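Local coordinates for staphylococcus aureus CymR (Staphylococcus aureus, PDB 3T8R), which probably binds DNA as a dimeric Rrf2-type transcriptional regulator that senses oxidation through a thiol and controls stress resistance and the oxidative response, at residues Ser7-Met17 with Ile77-Glu87. Numbering follows the deposited sequence.
Sequences STKGRYGLTLM and ISAGDIIRLLE
S7, just before helix 8-21, lies against E87: its CB and OG abut E87 CB, OG at 3.4 Å. With OG anti to the backbone N (chi1 158°), the hydroxyl reaches forward and accepts from G10 N at 3.0 Å, an ST motif. The end of K9 passes L86, its CE and NZ both 3.6 Å from L86 O. G10 and G13 bring the backbones together, the axes of segments 8-17 and 79-87 closing to 8.1 Å at 134° between their directions. I83 CD1 rests on G10 O at 3.6 Å; R11, its CB directed away, forms a salt bridge with E99 of the second subunit. L86 CD1 presses on G13 CA at 3.5 Å, over bare backbone. Next in sequence, L14 crosses I82 at about a right angle, its CD2 3.8 Å from I82 CD1, while M17 packs its CB and CG on the same methyl. Bends at chi2 and chi3 carry M17 CE to I77 CD1, 3.9 Å away. L126 and L123 of helix 123-127 extend this apolar layer beside L14 and M17. No hydrogen bond links the two segments, so the buried join within the Rrf2-type winged-helix domain depends on glycine-permitted closeness and aliphatic packing.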
loop_
_atom_site.group_PDB
_atom_site.type_symbol
_atom_site.label_atom_id
_atom_site.label_comp_id
_atom_site.label_asym_id
_atom_site.label_seq_id
_atom_site.Cartn_x
_atom_site.Cartn_y
_atom_site.Cartn_z
ATOM N N SER A 7 8.177 -1.730 3.983
ATOM C CA SER A 7 9.250 -2.441 4.679
ATOM C C SER A 7 10.589 -1.745 4.493
ATOM O O SER A 7 11.093 -1.652 3.371
ATOM C CB SER A 7 9.357 -3.882 4.179
ATOM O OG SER A 7 10.639 -4.411 4.452
ATOM N N THR A 8 11.157 -1.261 5.597
ATOM C CA THR A 8 12.422 -0.546 5.549
ATOM C C THR A 8 13.525 -1.429 4.957
ATOM O O THR A 8 14.294 -0.977 4.107
ATOM C CB THR A 8 12.838 -0.049 6.939
ATOM O OG1 THR A 8 11.856 0.871 7.430
ATOM C CG2 THR A 8 14.189 0.649 6.866
ATOM N N LYS A 9 13.590 -2.679 5.401
ATOM C CA LYS A 9 14.549 -3.645 4.855
ATOM C C LYS A 9 14.377 -3.804 3.344
ATOM O O LYS A 9 15.353 -3.846 2.601
ATOM C CB LYS A 9 14.370 -5.010 5.527
ATOM C CG LYS A 9 14.841 -5.065 6.971
ATOM C CD LYS A 9 14.801 -6.493 7.503
ATOM C CE LYS A 9 13.365 -6.980 7.685
ATOM N NZ LYS A 9 13.307 -8.366 8.258
ATOM N N GLY A 10 13.126 -3.912 2.904
ATOM C CA GLY A 10 12.821 -4.073 1.497
ATOM C C GLY A 10 13.308 -2.892 0.687
ATOM O O GLY A 10 13.968 -3.071 -0.333
ATOM N N ARG A 11 12.989 -1.683 1.143
ATOM C CA ARG A 11 13.432 -0.486 0.437
ATOM C C ARG A 11 14.947 -0.427 0.313
ATOM O O ARG A 11 15.480 -0.201 -0.773
ATOM C CB ARG A 11 12.921 0.776 1.133
ATOM C CG ARG A 11 11.414 0.883 1.090
ATOM C CD ARG A 11 10.915 2.134 1.803
ATOM N NE ARG A 11 11.198 3.347 1.045
ATOM C CZ ARG A 11 10.755 4.547 1.396
ATOM N NH1 ARG A 11 10.024 4.669 2.494
ATOM N NH2 ARG A 11 11.046 5.614 0.665
ATOM N N TYR A 12 15.646 -0.614 1.425
ATOM C CA TYR A 12 17.107 -0.520 1.383
ATOM C C TYR A 12 17.721 -1.680 0.613
ATOM O O TYR A 12 18.713 -1.502 -0.067
ATOM C CB TYR A 12 17.707 -0.383 2.779
ATOM C CG TYR A 12 17.492 1.003 3.354
ATOM C CD1 TYR A 12 18.133 2.101 2.800
ATOM C CD2 TYR A 12 16.639 1.211 4.421
ATOM C CE1 TYR A 12 17.938 3.383 3.307
ATOM C CE2 TYR A 12 16.436 2.490 4.941
ATOM C CZ TYR A 12 17.093 3.568 4.374
ATOM O OH TYR A 12 16.911 4.842 4.877
ATOM N N GLY A 13 17.106 -2.854 0.694
ATOM C CA GLY A 13 17.565 -3.981 -0.100
ATOM C C GLY A 13 17.485 -3.697 -1.589
ATOM O O GLY A 13 18.399 -4.029 -2.351
ATOM N N LEU A 14 16.377 -3.074 -2.000
ATOM C CA LEU A 14 16.159 -2.703 -3.381
ATOM C C LEU A 14 17.215 -1.705 -3.823
ATOM O O LEU A 14 17.778 -1.835 -4.909
ATOM C CB LEU A 14 14.769 -2.094 -3.557
ATOM C CG LEU A 14 13.843 -2.649 -4.637
ATOM C CD1 LEU A 14 12.798 -1.595 -4.998
ATOM C CD2 LEU A 14 14.590 -3.148 -5.877
ATOM N N THR A 15 17.484 -0.715 -2.975
ATOM C CA THR A 15 18.543 0.256 -3.262
ATOM C C THR A 15 19.913 -0.395 -3.451
ATOM O O THR A 15 20.644 -0.047 -4.375
ATOM C CB THR A 15 18.618 1.368 -2.183
ATOM O OG1 THR A 15 17.355 2.045 -2.106
ATOM C CG2 THR A 15 19.698 2.384 -2.561
ATOM N N LEU A 16 20.258 -1.333 -2.575
ATOM C CA LEU A 16 21.484 -2.121 -2.697
ATOM C C LEU A 16 21.547 -2.781 -4.082
ATOM O O LEU A 16 22.543 -2.680 -4.806
ATOM C CB LEU A 16 21.514 -3.189 -1.585
ATOM C CG LEU A 16 22.770 -3.984 -1.217
ATOM C CD1 LEU A 16 22.418 -5.441 -0.924
ATOM C CD2 LEU A 16 23.859 -3.900 -2.260
ATOM N N MET A 17 20.461 -3.437 -4.457
ATOM C CA MET A 17 20.425 -4.198 -5.696
ATOM C C MET A 17 20.524 -3.306 -6.940
ATOM O O MET A 17 21.154 -3.677 -7.926
ATOM C CB MET A 17 19.181 -5.085 -5.727
ATOM C CG MET A 17 19.189 -6.151 -4.640
ATOM S SD MET A 17 20.486 -7.373 -4.922
ATOM C CE MET A 17 19.866 -8.178 -6.392
ATOM N N ILE A 77 15.682 -10.465 -12.475
ATOM C CA ILE A 77 15.266 -10.216 -11.101
ATOM C C ILE A 77 14.220 -9.116 -11.075
ATOM O O ILE A 77 14.421 -8.073 -11.689
ATOM C CB ILE A 77 16.431 -9.720 -10.225
ATOM C CG1 ILE A 77 17.611 -10.695 -10.283
ATOM C CG2 ILE A 77 15.969 -9.505 -8.777
ATOM C CD1 ILE A 77 18.826 -10.219 -9.523
ATOM N N SER A 78 13.113 -9.351 -10.376
ATOM C CA SER A 78 12.078 -8.320 -10.245
ATOM C C SER A 78 12.141 -7.622 -8.888
ATOM O O SER A 78 12.674 -8.154 -7.912
ATOM C CB SER A 78 10.674 -8.903 -10.456
ATOM O OG SER A 78 10.265 -9.646 -9.320
ATOM N N ALA A 79 11.607 -6.406 -8.837
ATOM C CA ALA A 79 11.548 -5.673 -7.581
ATOM C C ALA A 79 10.764 -6.499 -6.574
ATOM O O ALA A 79 11.084 -6.540 -5.382
ATOM C CB ALA A 79 10.902 -4.344 -7.806
ATOM N N GLY A 80 9.735 -7.180 -7.073
ATOM C CA GLY A 80 8.912 -8.018 -6.227
ATOM C C GLY A 80 9.715 -9.137 -5.592
ATOM O O GLY A 80 9.551 -9.417 -4.401
ATOM N N ASP A 81 10.574 -9.766 -6.392
ATOM C CA ASP A 81 11.449 -10.836 -5.915
ATOM C C ASP A 81 12.245 -10.326 -4.715
ATOM O O ASP A 81 12.355 -10.989 -3.681
ATOM C CB ASP A 81 12.416 -11.279 -7.026
ATOM C CG ASP A 81 11.725 -12.011 -8.175
ATOM O OD1 ASP A 81 10.676 -12.654 -7.937
ATOM O OD2 ASP A 81 12.249 -11.948 -9.318
ATOM N N ILE A 82 12.797 -9.126 -4.859
ATOM C CA ILE A 82 13.656 -8.570 -3.832
ATOM C C ILE A 82 12.877 -8.252 -2.566
ATOM O O ILE A 82 13.288 -8.586 -1.457
ATOM C CB ILE A 82 14.393 -7.324 -4.358
ATOM C CG1 ILE A 82 15.390 -7.752 -5.438
ATOM C CG2 ILE A 82 15.112 -6.634 -3.218
ATOM C CD1 ILE A 82 15.881 -6.642 -6.365
ATOM N N ILE A 83 11.739 -7.597 -2.727
ATOM C CA ILE A 83 10.928 -7.266 -1.575
ATOM C C ILE A 83 10.507 -8.528 -0.829
ATOM O O ILE A 83 10.599 -8.597 0.395
ATOM C CB ILE A 83 9.688 -6.488 -1.987
ATOM C CG1 ILE A 83 10.092 -5.167 -2.644
ATOM C CG2 ILE A 83 8.819 -6.236 -0.776
ATOM C CD1 ILE A 83 10.915 -4.308 -1.754
ATOM N N ARG A 84 10.064 -9.530 -1.578
ATOM C CA ARG A 84 9.629 -10.789 -0.986
ATOM C C ARG A 84 10.704 -11.425 -0.110
ATOM O O ARG A 84 10.427 -11.866 1.000
ATOM C CB ARG A 84 9.154 -11.761 -2.070
ATOM C CG ARG A 84 7.778 -11.395 -2.646
ATOM C CD ARG A 84 7.210 -12.480 -3.566
ATOM N NE ARG A 84 7.768 -12.442 -4.918
ATOM C CZ ARG A 84 7.322 -11.648 -5.886
ATOM N NH1 ARG A 84 6.317 -10.816 -5.654
ATOM N NH2 ARG A 84 7.883 -11.678 -7.085
ATOM N N LEU A 85 11.937 -11.446 -0.599
ATOM C CA LEU A 85 13.028 -12.072 0.132
ATOM C C LEU A 85 13.303 -11.381 1.461
ATOM O O LEU A 85 13.612 -12.026 2.460
ATOM C CB LEU A 85 14.291 -12.052 -0.713
ATOM C CG LEU A 85 14.382 -13.134 -1.775
ATOM C CD1 LEU A 85 15.473 -12.793 -2.771
ATOM C CD2 LEU A 85 14.647 -14.482 -1.107
ATOM N N LEU A 86 13.190 -10.061 1.473
ATOM C CA LEU A 86 13.555 -9.304 2.656
ATOM C C LEU A 86 12.402 -9.067 3.627
ATOM O O LEU A 86 12.615 -9.016 4.836
ATOM C CB LEU A 86 14.194 -7.980 2.251
ATOM C CG LEU A 86 15.527 -8.205 1.532
ATOM C CD1 LEU A 86 15.937 -7.001 0.718
ATOM C CD2 LEU A 86 16.620 -8.598 2.534
ATOM N N GLU A 87 11.188 -8.936 3.106
ATOM C CA GLU A 87 10.056 -8.528 3.943
ATOM C C GLU A 87 9.047 -9.642 4.175
ATOM O O GLU A 87 8.502 -9.776 5.273
ATOM C CB GLU A 87 9.340 -7.322 3.337
ATOM C CG GLU A 87 8.208 -7.694 2.396
ATOM C CD GLU A 87 7.108 -6.653 2.357
ATOM O OE1 GLU A 87 7.379 -5.490 2.721
ATOM O OE2 GLU A 87 5.971 -6.998 1.967
#